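Local structure of alpha-1,2-mannosidase (Bacteroides thetaiotaomicron, 2WW2) at residues Glu406-Gln411 with Trp456-Phe461; Val399-Ala404 with Glu463-Gln468; Val422-Phe427 with Leu449-Ala454; Pro340-Thr343 with Val349-Arg352. The protein is an inverting glycoside hydrolase of family GH92, a calcium-dependent family of alpha-mannosidases, from a human gut symbiont. All blocks are in the same frame, centred on the assembly; numbering follows the deposited sequence.

Contact 1: Glu406-Gln411 with Trp456-Phe461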
loop_
_atom_site.group_PDB
_atom_site.type_symbol
_atom_site.label_atom_id
_atom_site.label_comp_id
_atom_site.label_asym_id
_atom_site.label_seq_id
_atom_site.Cartn_x
_atom_site.Cartn_y
_atom_site.Cartn_z
ATOM N N GLU A 406 -21.631 30.338 -31.523
ATOM C CA GLU A 406 -22.651 30.820 -30.592
ATOM C C GLU A 406 -22.949 29.741 -29.556
ATOM O O GLU A 406 -23.024 30.018 -28.355
ATOM C CB GLU A 406 -23.916 31.188 -31.365
ATOM C CG GLU A 406 -25.162 31.390 -30.527
ATOM C CD GLU A 406 -26.437 31.386 -31.383
ATOM O OE1 GLU A 406 -26.622 32.334 -32.164
ATOM O OE2 GLU A 406 -27.249 30.439 -31.273
ATOM N N ALA A 407 -23.098 28.509 -30.038
ATOM C CA ALA A 407 -23.361 27.365 -29.181
ATOM C C ALA A 407 -22.216 27.136 -28.188
ATOM O O ALA A 407 -22.454 26.852 -27.011
ATOM C CB ALA A 407 -23.576 26.101 -30.047
ATOM N N MET A 408 -20.979 27.256 -28.671
ATOM C CA MET A 408 -19.790 27.048 -27.839
ATOM C C MET A 408 -19.725 28.077 -26.725
ATOM O O MET A 408 -19.512 27.740 -25.562
ATOM C CB MET A 408 -18.519 27.190 -28.682
ATOM C CG MET A 408 -18.250 26.032 -29.627
ATOM S SD MET A 408 -16.865 26.493 -30.692
ATOM C CE MET A 408 -17.063 25.227 -31.952
ATOM N N ILE A 409 -19.882 29.345 -27.096
ATOM C CA ILE A 409 -19.848 30.406 -26.117
ATOM C C ILE A 409 -20.967 30.228 -25.082
ATOM O O ILE A 409 -20.744 30.431 -23.877
ATOM C CB ILE A 409 -19.962 31.806 -26.788
ATOM C CG1 ILE A 409 -18.704 32.089 -27.614
ATOM C CG2 ILE A 409 -20.142 32.888 -25.730
ATOM C CD1 ILE A 409 -18.810 33.324 -28.476
ATOM N N HIS A 410 -22.169 29.876 -25.539
ATOM C CA HIS A 410 -23.302 29.709 -24.619
ATOM C C HIS A 410 -23.036 28.580 -23.619
ATOM O O HIS A 410 -23.365 28.670 -22.434
ATOM C CB HIS A 410 -24.604 29.458 -25.387
ATOM C CG HIS A 410 -25.755 29.069 -24.515
ATOM N ND1 HIS A 410 -26.504 29.987 -23.804
ATOM C CD2 HIS A 410 -26.284 27.856 -24.238
ATOM C CE1 HIS A 410 -27.442 29.350 -23.123
ATOM N NE2 HIS A 410 -27.326 28.055 -23.371
ATOM N N GLN A 411 -22.408 27.519 -24.104
ATOM C CA GLN A 411 -22.067 26.380 -23.261
ATOM C C GLN A 411 -21.151 26.805 -22.094
ATOM O O GLN A 411 -21.142 26.170 -21.035
ATOM C CB GLN A 411 -21.398 25.289 -24.114
ATOM C CG GLN A 411 -21.346 23.899 -23.463
ATOM C CD GLN A 411 -22.671 23.160 -23.545
ATOM O OE1 GLN A 411 -23.692 23.722 -23.962
ATOM N NE2 GLN A 411 -22.659 21.880 -23.163
ATOM N N TRP A 456 -9.502 27.124 -24.465
ATOM C CA TRP A 456 -8.462 27.100 -25.504
ATOM C C TRP A 456 -9.076 26.639 -26.846
ATOM O O TRP A 456 -8.822 27.245 -27.897
ATOM C CB TRP A 456 -7.272 26.223 -25.063
ATOM C CG TRP A 456 -6.270 25.997 -26.148
ATOM C CD1 TRP A 456 -5.178 26.772 -26.443
ATOM C CD2 TRP A 456 -6.276 24.930 -27.097
ATOM N NE1 TRP A 456 -4.501 26.247 -27.528
ATOM C CE2 TRP A 456 -5.152 25.110 -27.939
ATOM C CE3 TRP A 456 -7.109 23.827 -27.305
ATOM C CZ2 TRP A 456 -4.854 24.237 -28.982
ATOM C CZ3 TRP A 456 -6.810 22.956 -28.339
ATOM C CH2 TRP A 456 -5.697 23.173 -29.173
ATOM N N CYS A 457 -9.911 25.596 -26.828
ATOM C CA CYS A 457 -10.546 25.143 -28.091
ATOM C C CYS A 457 -11.377 26.261 -28.730
ATOM O O CYS A 457 -11.344 26.453 -29.945
ATOM C CB CYS A 457 -11.468 23.939 -27.872
ATOM S SG CYS A 457 -10.613 22.440 -27.443
ATOM N N ILE A 458 -12.140 26.984 -27.913
ATOM C CA ILE A 458 -12.985 28.055 -28.453
ATOM C C ILE A 458 -12.131 29.181 -29.018
ATOM O O ILE A 458 -12.467 29.760 -30.064
ATOM C CB ILE A 458 -13.987 28.597 -27.403
ATOM C CG1 ILE A 458 -15.012 27.501 -27.080
ATOM C CG2 ILE A 458 -14.684 29.888 -27.913
ATOM C CD1 ILE A 458 -15.871 27.816 -25.816
ATOM N N ALA A 459 -11.020 29.481 -28.347
ATOM C CA ALA A 459 -10.115 30.518 -28.860
ATOM C C ALA A 459 -9.575 30.104 -30.237
ATOM O O ALA A 459 -9.516 30.910 -31.177
ATOM C CB ALA A 459 -8.966 30.756 -27.895
ATOM N N ARG A 460 -9.157 28.850 -30.342
ATOM C CA ARG A 460 -8.623 28.342 -31.599
ATOM C C ARG A 460 -9.669 28.476 -32.702
ATOM O O ARG A 460 -9.348 28.875 -33.820
ATOM C CB ARG A 460 -8.238 26.871 -31.435
ATOM C CG ARG A 460 -6.966 26.661 -30.594
ATOM C CD ARG A 460 -5.766 26.673 -31.531
ATOM N NE ARG A 460 -5.902 25.517 -32.397
ATOM C CZ ARG A 460 -5.336 25.346 -33.586
ATOM N NH1 ARG A 460 -4.540 26.286 -34.124
ATOM N NH2 ARG A 460 -5.576 24.209 -34.231
ATOM N N PHE A 461 -10.903 28.081 -32.382
ATOM C CA PHE A 461 -12.016 28.118 -33.324
ATOM C C PHE A 461 -12.281 29.535 -33.778
ATOM O O PHE A 461 -12.322 29.796 -34.990
ATOM C CB PHE A 461 -13.282 27.476 -32.720
ATOM C CG PHE A 461 -14.398 27.268 -33.713
ATOM C CD1 PHE A 461 -14.329 26.249 -34.664
ATOM C CD2 PHE A 461 -15.535 28.075 -33.682
ATOM C CE1 PHE A 461 -15.361 26.058 -35.575
ATOM C CE2 PHE A 461 -16.564 27.884 -34.578
ATOM C CZ PHE A 461 -16.479 26.886 -35.542
#
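Met408 and Phe461 carry the sulfur and methyl contacts between these two helices. The Met408 methyl CE sits over the centre of one face of the Phe461 ring, 3.6 Å from the ring centroid and only 9° off the normal, a CH-pi contact. The sulfur approaches the same ring obliquely, and Met408 SD lies 3.6 Å from Phe461 CD2. This makes the pair a Met-aromatic contact. The two side chains cross at about a right angle. The methionine is extended beyond CG, which carries its methyl across to the ring. The ring is also met edge-to-face by Trp392 of helix 383-393. With an alanine at Phe461, the Met408 methyl is likely to lose its aromatic face and a gap to open beside Trp392.

The other contacts are aliphatic. Met408 CB meets Ile458 CG1 at 3.9 Å, where the CA atoms of these two residues are 6.9 Å apart. The tip of the isoleucine turns toward the facing backbone, with Ile458 CD1 3.7 Å from Met408 O. Ile458 CG1 is anti to its own carbonyl carbon (chi1 -67°), and this branch does the touching. Val389 and Val385 of helix 383-393 extend the apolar packing around Met408 and Ile458.

The segment axes come within 10.7 Å and run at 154° to each other. Helices 401-413 and 444-465 thus form a nearly antiparallel pair packed through apolar side chains, consistent with the (alpha/alpha)6-barrel catalytic domain of GH92 enzymes.

Contact 2: Val399-Ala404 with Glu463-Gln468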
loop_
_atom_site.group_PDB
_atom_site.type_symbol
_atom_site.label_atom_id
_atom_site.label_comp_id
_atom_site.label_asym_id
_atom_site.label_seq_id
_atom_site.Cartn_x
_atom_site.Cartn_y
_atom_site.Cartn_z
ATOM N N VAL A 399 -20.979 21.953 -39.942
ATOM C CA VAL A 399 -21.800 22.903 -39.204
ATOM C C VAL A 399 -21.539 24.331 -39.692
ATOM O O VAL A 399 -20.497 24.622 -40.291
ATOM C CB VAL A 399 -21.529 22.809 -37.692
ATOM C CG1 VAL A 399 -21.841 21.387 -37.179
ATOM C CG2 VAL A 399 -20.064 23.174 -37.385
ATOM N N ASP A 400 -22.491 25.216 -39.436
ATOM C CA ASP A 400 -22.310 26.621 -39.716
ATOM C C ASP A 400 -21.388 27.244 -38.658
ATOM O O ASP A 400 -21.633 27.114 -37.458
ATOM C CB ASP A 400 -23.659 27.322 -39.690
ATOM C CG ASP A 400 -23.527 28.811 -39.859
ATOM O OD1 ASP A 400 -23.333 29.255 -41.009
ATOM O OD2 ASP A 400 -23.591 29.537 -38.849
ATOM N N ALA A 401 -20.336 27.919 -39.109
ATOM C CA ALA A 401 -19.328 28.474 -38.215
ATOM C C ALA A 401 -19.919 29.381 -37.139
ATOM O O ALA A 401 -19.573 29.269 -35.962
ATOM C CB ALA A 401 -18.261 29.243 -39.022
ATOM N N GLU A 402 -20.784 30.305 -37.550
ATOM C CA GLU A 402 -21.329 31.287 -36.609
ATOM C C GLU A 402 -22.253 30.647 -35.591
ATOM O O GLU A 402 -22.243 31.025 -34.420
ATOM C CB GLU A 402 -22.080 32.395 -37.353
ATOM C CG GLU A 402 -21.201 33.209 -38.269
ATOM C CD GLU A 402 -20.637 34.421 -37.587
ATOM O OE1 GLU A 402 -20.653 34.457 -36.331
ATOM O OE2 GLU A 402 -20.204 35.352 -38.307
ATOM N N LYS A 403 -23.073 29.707 -36.049
ATOM C CA LYS A 403 -23.981 28.985 -35.156
ATOM C C LYS A 403 -23.167 28.136 -34.179
ATOM O O LYS A 403 -23.472 28.080 -32.977
ATOM C CB LYS A 403 -24.947 28.106 -35.965
ATOM C CG LYS A 403 -25.731 27.082 -35.134
ATOM C CD LYS A 403 -26.728 27.749 -34.168
ATOM C CE LYS A 403 -28.060 28.031 -34.833
ATOM N NZ LYS A 403 -28.838 29.053 -34.062
ATOM N N ALA A 404 -22.128 27.470 -34.686
ATOM C CA ALA A 404 -21.282 26.656 -33.803
ATOM C C ALA A 404 -20.600 27.534 -32.751
ATOM O O ALA A 404 -20.570 27.185 -31.575
ATOM C CB ALA A 404 -20.243 25.851 -34.601
ATOM N N GLU A 463 -10.333 32.096 -33.660
ATOM C CA GLU A 463 -9.182 32.632 -34.405
ATOM C C GLU A 463 -9.230 32.187 -35.868
ATOM O O GLU A 463 -8.964 32.981 -36.780
ATOM C CB GLU A 463 -7.857 32.201 -33.752
ATOM C CG GLU A 463 -6.661 32.923 -34.342
ATOM C CD GLU A 463 -5.399 32.753 -33.520
ATOM O OE1 GLU A 463 -5.047 31.601 -33.225
ATOM O OE2 GLU A 463 -4.774 33.790 -33.185
ATOM N N SER A 464 -9.581 30.923 -36.093
ATOM C CA SER A 464 -9.654 30.375 -37.451
ATOM C C SER A 464 -10.775 31.003 -38.292
ATOM O O SER A 464 -10.747 30.912 -39.518
ATOM C CB SER A 464 -9.765 28.841 -37.439
ATOM O OG SER A 464 -11.111 28.431 -37.247
ATOM N N LEU A 465 -11.746 31.657 -37.646
ATOM C CA LEU A 465 -12.811 32.362 -38.376
ATOM C C LEU A 465 -12.444 33.817 -38.647
ATOM O O LEU A 465 -13.174 34.532 -39.349
ATOM C CB LEU A 465 -14.133 32.324 -37.595
ATOM C CG LEU A 465 -14.673 30.970 -37.126
ATOM C CD1 LEU A 465 -16.060 31.148 -36.484
ATOM C CD2 LEU A 465 -14.733 29.974 -38.280
ATOM N N GLY A 466 -11.322 34.262 -38.086
ATOM C CA GLY A 466 -10.908 35.657 -38.208
ATOM C C GLY A 466 -11.516 36.515 -37.110
ATOM O O GLY A 466 -11.436 37.754 -37.156
ATOM N N LYS A 467 -12.154 35.883 -36.126
ATOM C CA LYS A 467 -12.722 36.645 -35.008
ATOM C C LYS A 467 -11.712 36.820 -33.866
ATOM O O LYS A 467 -11.840 36.221 -32.794
ATOM C CB LYS A 467 -14.022 36.010 -34.514
ATOM C CG LYS A 467 -15.102 35.913 -35.595
ATOM C CD LYS A 467 -16.233 34.995 -35.133
ATOM C CE LYS A 467 -17.330 34.854 -36.195
ATOM N NZ LYS A 467 -17.952 36.175 -36.520
ATOM N N GLN A 468 -10.713 37.665 -34.106
ATOM C CA GLN A 468 -9.566 37.788 -33.214
ATOM C C GLN A 468 -9.887 38.327 -31.818
ATOM O O GLN A 468 -9.265 37.913 -30.839
ATOM C CB GLN A 468 -8.474 38.650 -33.861
ATOM C CG GLN A 468 -7.116 38.485 -33.198
ATOM C CD GLN A 468 -6.594 37.075 -33.338
ATOM O OE1 GLN A 468 -6.524 36.543 -34.447
ATOM N NE2 GLN A 468 -6.241 36.447 -32.212
#
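Ala401 meets Leu465 where the first turn of helix 401-413 faces the last turn of helix 444-465. Just before it, Asp400 is the N-cap of helix 401-413. Its OD2 accepts from Lys403 N at 2.9 Å, on the anti side of the carboxylate. The bond satisfies a backbone N-H of the first turn.

Ala401 CB faces the fork of the leucine, 3.7 Å from Leu465 CD2 and 3.9 Å from Leu465 CD1. Trp392 of helix 383-393 also touches Ala401. The leucine belongs to a Schellman motif: Gly466 leaves the helix with positive phi (87°), and two bonds run back into the last turn. A CB at these backbone angles would collide with the Leu465 carbonyl oxygen, which favours glycine. Lys467 follows as the centre of an inverse gamma turn and the N-cap of helix 468-475.

Glu402 comes next and makes the polar part of the contact, a bridge at the protein surface from helix 401-413 to the turn before helix 468-475. Its chain bends at chi2 (-92°), which brings the carboxylate round to Lys467. Lys467 NZ donates to Glu402 OE2 at 3.0 Å in a salt bridge, coming from above the carboxylate plane. A weak second bond from Lys467 NZ reaches Glu402 OE1 at 3.2 Å. The lysine is extended up to CE and bends at its last torsion (-60°), which turns NZ to the carboxylate; CE lies beside it too.

Contact 3: Val422-Phe427 with Leu449-Ala454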
loop_
_atom_site.group_PDB
_atom_site.type_symbol
_atom_site.label_atom_id
_atom_site.label_comp_id
_atom_site.label_asym_id
_atom_site.label_seq_id
_atom_site.Cartn_x
_atom_site.Cartn_y
_atom_site.Cartn_z
ATOM N N VAL A 422 -24.664 20.028 -17.791
ATOM C CA VAL A 422 -25.129 20.603 -19.062
ATOM C C VAL A 422 -24.870 22.106 -19.055
ATOM O O VAL A 422 -25.476 22.850 -18.275
ATOM C CB VAL A 422 -26.638 20.335 -19.339
ATOM C CG1 VAL A 422 -27.065 20.966 -20.666
ATOM C CG2 VAL A 422 -26.940 18.818 -19.330
ATOM N N GLY A 423 -23.995 22.560 -19.946
ATOM C CA GLY A 423 -23.464 23.918 -19.851
ATOM C C GLY A 423 -22.244 23.891 -18.929
ATOM O O GLY A 423 -21.540 22.885 -18.864
ATOM N N ARG A 424 -22.012 24.978 -18.192
ATOM C CA ARG A 424 -20.793 25.108 -17.407
ATOM C C ARG A 424 -21.070 25.377 -15.929
ATOM O O ARG A 424 -21.295 26.513 -15.517
ATOM C CB ARG A 424 -19.897 26.225 -17.971
ATOM C CG ARG A 424 -18.564 26.386 -17.212
ATOM C CD ARG A 424 -17.618 27.370 -17.932
ATOM N NE ARG A 424 -16.955 26.717 -19.060
ATOM C CZ ARG A 424 -15.810 27.133 -19.611
ATOM N NH1 ARG A 424 -15.195 28.231 -19.163
ATOM N NH2 ARG A 424 -15.281 26.450 -20.616
ATOM N N ASP A 425 -21.037 24.322 -15.128
ATOM C CA ASP A 425 -21.242 24.484 -13.695
ATOM C C ASP A 425 -20.134 25.380 -13.121
ATOM O O ASP A 425 -18.938 25.135 -13.341
ATOM C CB ASP A 425 -21.221 23.111 -13.017
ATOM C CG ASP A 425 -21.776 23.151 -11.604
ATOM O OD1 ASP A 425 -22.599 24.050 -11.310
ATOM O OD2 ASP A 425 -21.395 22.278 -10.794
ATOM N N GLY A 426 -20.537 26.412 -12.393
ATOM C CA GLY A 426 -19.579 27.334 -11.788
ATOM C C GLY A 426 -19.045 28.429 -12.699
ATOM O O GLY A 426 -18.025 29.034 -12.392
ATOM N N PHE A 427 -19.724 28.708 -13.810
ATOM C CA PHE A 427 -19.137 29.622 -14.801
ATOM C C PHE A 427 -18.982 31.032 -14.246
ATOM O O PHE A 427 -18.042 31.745 -14.600
ATOM C CB PHE A 427 -19.917 29.627 -16.130
ATOM C CG PHE A 427 -21.243 30.289 -16.049
ATOM C CD1 PHE A 427 -21.365 31.645 -16.298
ATOM C CD2 PHE A 427 -22.373 29.563 -15.711
ATOM C CE1 PHE A 427 -22.589 32.262 -16.221
ATOM C CE2 PHE A 427 -23.600 30.171 -15.637
ATOM C CZ PHE A 427 -23.710 31.530 -15.892
ATOM N N LEU A 449 -9.819 22.706 -14.716
ATOM C CA LEU A 449 -8.874 22.174 -15.696
ATOM C C LEU A 449 -9.547 21.796 -17.026
ATOM O O LEU A 449 -9.016 22.073 -18.111
ATOM C CB LEU A 449 -8.074 20.999 -15.092
ATOM C CG LEU A 449 -7.185 21.396 -13.899
ATOM C CD1 LEU A 449 -6.774 20.183 -13.032
ATOM C CD2 LEU A 449 -5.932 22.183 -14.332
ATOM N N GLU A 450 -10.719 21.182 -16.958
ATOM C CA GLU A 450 -11.468 20.874 -18.177
ATOM C C GLU A 450 -11.889 22.170 -18.893
ATOM O O GLU A 450 -11.868 22.252 -20.122
ATOM C CB GLU A 450 -12.719 20.041 -17.836
ATOM C CG GLU A 450 -12.428 18.652 -17.228
ATOM C CD GLU A 450 -12.081 17.590 -18.271
ATOM O OE1 GLU A 450 -12.364 17.831 -19.465
ATOM O OE2 GLU A 450 -11.521 16.506 -17.907
ATOM N N TYR A 451 -12.263 23.181 -18.125
ATOM C CA TYR A 451 -12.731 24.435 -18.721
ATOM C C TYR A 451 -11.613 25.236 -19.407
ATOM O O TYR A 451 -11.850 25.867 -20.447
ATOM C CB TYR A 451 -13.386 25.337 -17.677
ATOM C CG TYR A 451 -14.608 24.769 -16.973
ATOM C CD1 TYR A 451 -15.273 23.641 -17.456
ATOM C CD2 TYR A 451 -15.089 25.374 -15.823
ATOM C CE1 TYR A 451 -16.389 23.134 -16.787
ATOM C CE2 TYR A 451 -16.210 24.886 -15.154
ATOM C CZ TYR A 451 -16.846 23.763 -15.642
ATOM O OH TYR A 451 -17.947 23.269 -14.984
ATOM N N ALA A 452 -10.421 25.252 -18.816
ATOM C CA ALA A 452 -9.292 25.965 -19.435
ATOM C C ALA A 452 -8.996 25.364 -20.823
ATOM O O ALA A 452 -8.686 26.073 -21.783
ATOM C CB ALA A 452 -8.060 25.894 -18.536
ATOM N N TYR A 453 -9.116 24.047 -20.923
ATOM C CA TYR A 453 -8.959 23.355 -22.206
ATOM C C TYR A 453 -10.071 23.708 -23.210
ATOM O O TYR A 453 -9.801 23.990 -24.400
ATOM C CB TYR A 453 -8.926 21.834 -21.979
ATOM C CG TYR A 453 -9.064 21.040 -23.277
ATOM C CD1 TYR A 453 -8.077 21.082 -24.250
ATOM C CD2 TYR A 453 -10.201 20.254 -23.522
ATOM C CE1 TYR A 453 -8.204 20.354 -25.435
ATOM C CE2 TYR A 453 -10.338 19.540 -24.695
ATOM C CZ TYR A 453 -9.336 19.585 -25.642
ATOM O OH TYR A 453 -9.476 18.889 -26.810
ATOM N N ALA A 454 -11.318 23.682 -22.754
ATOM C CA ALA A 454 -12.428 24.001 -23.646
ATOM C C ALA A 454 -12.303 25.451 -24.106
ATOM O O ALA A 454 -12.606 25.780 -25.250
ATOM C CB ALA A 454 -13.785 23.786 -22.938
#
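Arg424 lies flat on Tyr451. The guanidinium and ring planes are 7° apart with centres 4.4 Å from each other, an offset stack. Tyr451 CB is over the centre of the guanidinium. Further back along the arginine, CG covers the ring in a CH-pi contact, 3.6 Å from the centroid of Tyr451. The two side chains slide past each other in opposite directions. The arginine CG is anti to the backbone N, and a bend at chi3 (-79°) lays the guanidinium along the ring. At the guanidinium edge, Arg424 NH2 meets Ala454 CB at 3.8 Å. Arg424 NH2 also forms a salt bridge with Asp455, and Tyr430 adds a cation-pi contact.

These residues join helix 444-465 to a type II beta turn, Arg424 to Phe427, which leads into helix 427-433. Gly426 fits the turn with positive phi (82°), a conformation that glycine adopts easily. It is also the N-cap of that helix.

One hydrogen bond links the turn to the ring. Tyr451 OH donates to Asp425 O at 2.7 Å, in the carbonyl plane and on a lone pair. The bond fixes the hydroxyl end of the tyrosine while Arg424 covers its face. The Asp425 carboxylate forms salt bridges with Lys447 and Arg415. Asp425 CB still comes within 3.8 Å of Tyr451 OH.

Contact 4: Pro340-Thr343 with Val349-Arg352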
loop_
_atom_site.group_PDB
_atom_site.type_symbol
_atom_site.label_atom_id
_atom_site.label_comp_id
_atom_site.label_asym_id
_atom_site.label_seq_id
_atom_site.Cartn_x
_atom_site.Cartn_y
_atom_site.Cartn_z
ATOM N N PRO A 340 -11.439 11.565 -32.074
ATOM C CA PRO A 340 -10.293 11.787 -32.961
ATOM C C PRO A 340 -10.039 10.618 -33.903
ATOM O O PRO A 340 -9.671 10.837 -35.059
ATOM C CB PRO A 340 -9.133 11.967 -31.994
ATOM C CG PRO A 340 -9.816 12.685 -30.780
ATOM C CD PRO A 340 -11.162 11.971 -30.680
ATOM N N LEU A 341 -10.217 9.381 -33.433
ATOM C CA LEU A 341 -10.085 8.256 -34.357
ATOM C C LEU A 341 -11.105 8.394 -35.498
ATOM O O LEU A 341 -10.773 8.146 -36.664
ATOM C CB LEU A 341 -10.250 6.897 -33.638
ATOM C CG LEU A 341 -9.899 5.673 -34.504
ATOM C CD1 LEU A 341 -8.405 5.614 -34.799
ATOM C CD2 LEU A 341 -10.364 4.311 -33.880
ATOM N N PHE A 342 -12.346 8.770 -35.182
ATOM C CA PHE A 342 -13.334 8.979 -36.240
ATOM C C PHE A 342 -12.869 10.059 -37.226
ATOM O O PHE A 342 -12.961 9.877 -38.439
ATOM C CB PHE A 342 -14.745 9.347 -35.694
ATOM C CG PHE A 342 -15.344 8.322 -34.755
ATOM C CD1 PHE A 342 -14.995 6.965 -34.840
ATOM C CD2 PHE A 342 -16.273 8.713 -33.790
ATOM C CE1 PHE A 342 -15.564 6.021 -33.958
ATOM C CE2 PHE A 342 -16.828 7.780 -32.902
ATOM C CZ PHE A 342 -16.469 6.429 -32.988
ATOM N N THR A 343 -12.360 11.180 -36.727
ATOM C CA THR A 343 -11.979 12.259 -37.650
ATOM C C THR A 343 -10.934 11.784 -38.638
ATOM O O THR A 343 -10.821 12.342 -39.725
ATOM C CB THR A 343 -11.413 13.525 -36.922
ATOM O OG1 THR A 343 -10.202 13.179 -36.245
ATOM C CG2 THR A 343 -12.433 14.088 -35.914
ATOM N N VAL A 349 -18.462 9.778 -40.303
ATOM C CA VAL A 349 -19.186 9.720 -39.035
ATOM C C VAL A 349 -19.106 11.059 -38.298
ATOM O O VAL A 349 -20.135 11.602 -37.874
ATOM C CB VAL A 349 -18.697 8.568 -38.156
ATOM C CG1 VAL A 349 -19.491 8.542 -36.825
ATOM C CG2 VAL A 349 -18.881 7.249 -38.929
ATOM N N SER A 350 -17.901 11.625 -38.204
ATOM C CA SER A 350 -17.732 12.921 -37.529
ATOM C C SER A 350 -18.532 14.016 -38.229
ATOM O O SER A 350 -19.020 14.953 -37.579
ATOM C CB SER A 350 -16.252 13.314 -37.466
ATOM O OG SER A 350 -15.472 12.262 -36.908
ATOM N N GLU A 351 -18.649 13.924 -39.553
ATOM C CA GLU A 351 -19.464 14.899 -40.298
ATOM C C GLU A 351 -20.898 14.944 -39.750
ATOM O O GLU A 351 -21.486 16.025 -39.623
ATOM C CB GLU A 351 -19.491 14.595 -41.809
ATOM C CG GLU A 351 -18.175 14.908 -42.529
ATOM C CD GLU A 351 -18.161 14.484 -43.990
ATOM O OE1 GLU A 351 -19.084 13.780 -44.444
ATOM O OE2 GLU A 351 -17.213 14.863 -44.691
ATOM N N ARG A 352 -21.470 13.775 -39.463
ATOM C CA ARG A 352 -22.852 13.693 -38.976
ATOM C C ARG A 352 -22.946 13.946 -37.460
ATOM O O ARG A 352 -23.913 14.567 -36.978
ATOM C CB ARG A 352 -23.474 12.333 -39.330
ATOM C CG ARG A 352 -23.493 12.037 -40.834
ATOM C CD ARG A 352 -24.252 10.751 -41.155
ATOM N NE ARG A 352 -23.552 9.563 -40.674
ATOM C CZ ARG A 352 -22.862 8.737 -41.459
ATOM N NH1 ARG A 352 -22.767 8.985 -42.760
ATOM N NH2 ARG A 352 -22.255 7.672 -40.947
#
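The Phe342 ring meets the second segment obliquely, through Val349 and Ser350. Phe342 CD2 is 4.4 Å from Val349 CG1, a loose apolar contact. Trp36 and His339 each meet the ring edge-to-face, and Trp36 also touches Val349.

Ser350 lies closest to the first helix. Its hydroxyl points at the backbone: Ser350 OG is 3.2 Å from Phe342 CB and 3.3 Å from Thr343 N. The angle at that nitrogen is poor, so the second approach is packing and not a hydrogen bond. The CA atoms of Thr343 and Ser350 are 5.8 Å apart, consistent with the small side chains of these two residues at the closest approach.

Thr343 turns its two branches to different tasks. Thr343 CG2 packs against Ser350 OG at 3.7 Å. With chi1 at 64°, OG1 sits between the backbone N and the carbonyl carbon. From there Thr343 OG1 donates to Pro340 O at 2.7 Å, tilted 20° from the carbonyl plane, within its own helix. Lys394 NZ also bonds to this hydroxyl. A valine here would probably leave Pro340 O without this bond and Lys394 without its hydroxyl mate.

All four touching residues are buried. Helix 338-345 and helix 347-364 are consecutive and joined by a very short link, and the contact packs the end of one against the start of the next, consistent with the (alpha/alpha)6-barrel catalytic domain of the family.

Overall arrangement
Contacts 1, 2 and 3 share helix 444-465 and follow one another along it. Contact 3 is nested in the loop closed by contact 1, and contact 1 in that closed by contact 2. Centres of contacts 1 and 2 are about 9 Å apart, and Phe461 touches Ala401 and Ala404. Contacts 1 and 3 have centres about 11 Å apart, and Gln411 packs on Arg424 and Gly423. Contacts 2 and 3 do not touch; their centres are about 20 Å apart. Contact 4 closes earlier in the chain and touches none of them; its nearest atoms are about 6 Å from contact 2. None of the four contributes a residue to the two sodium sites.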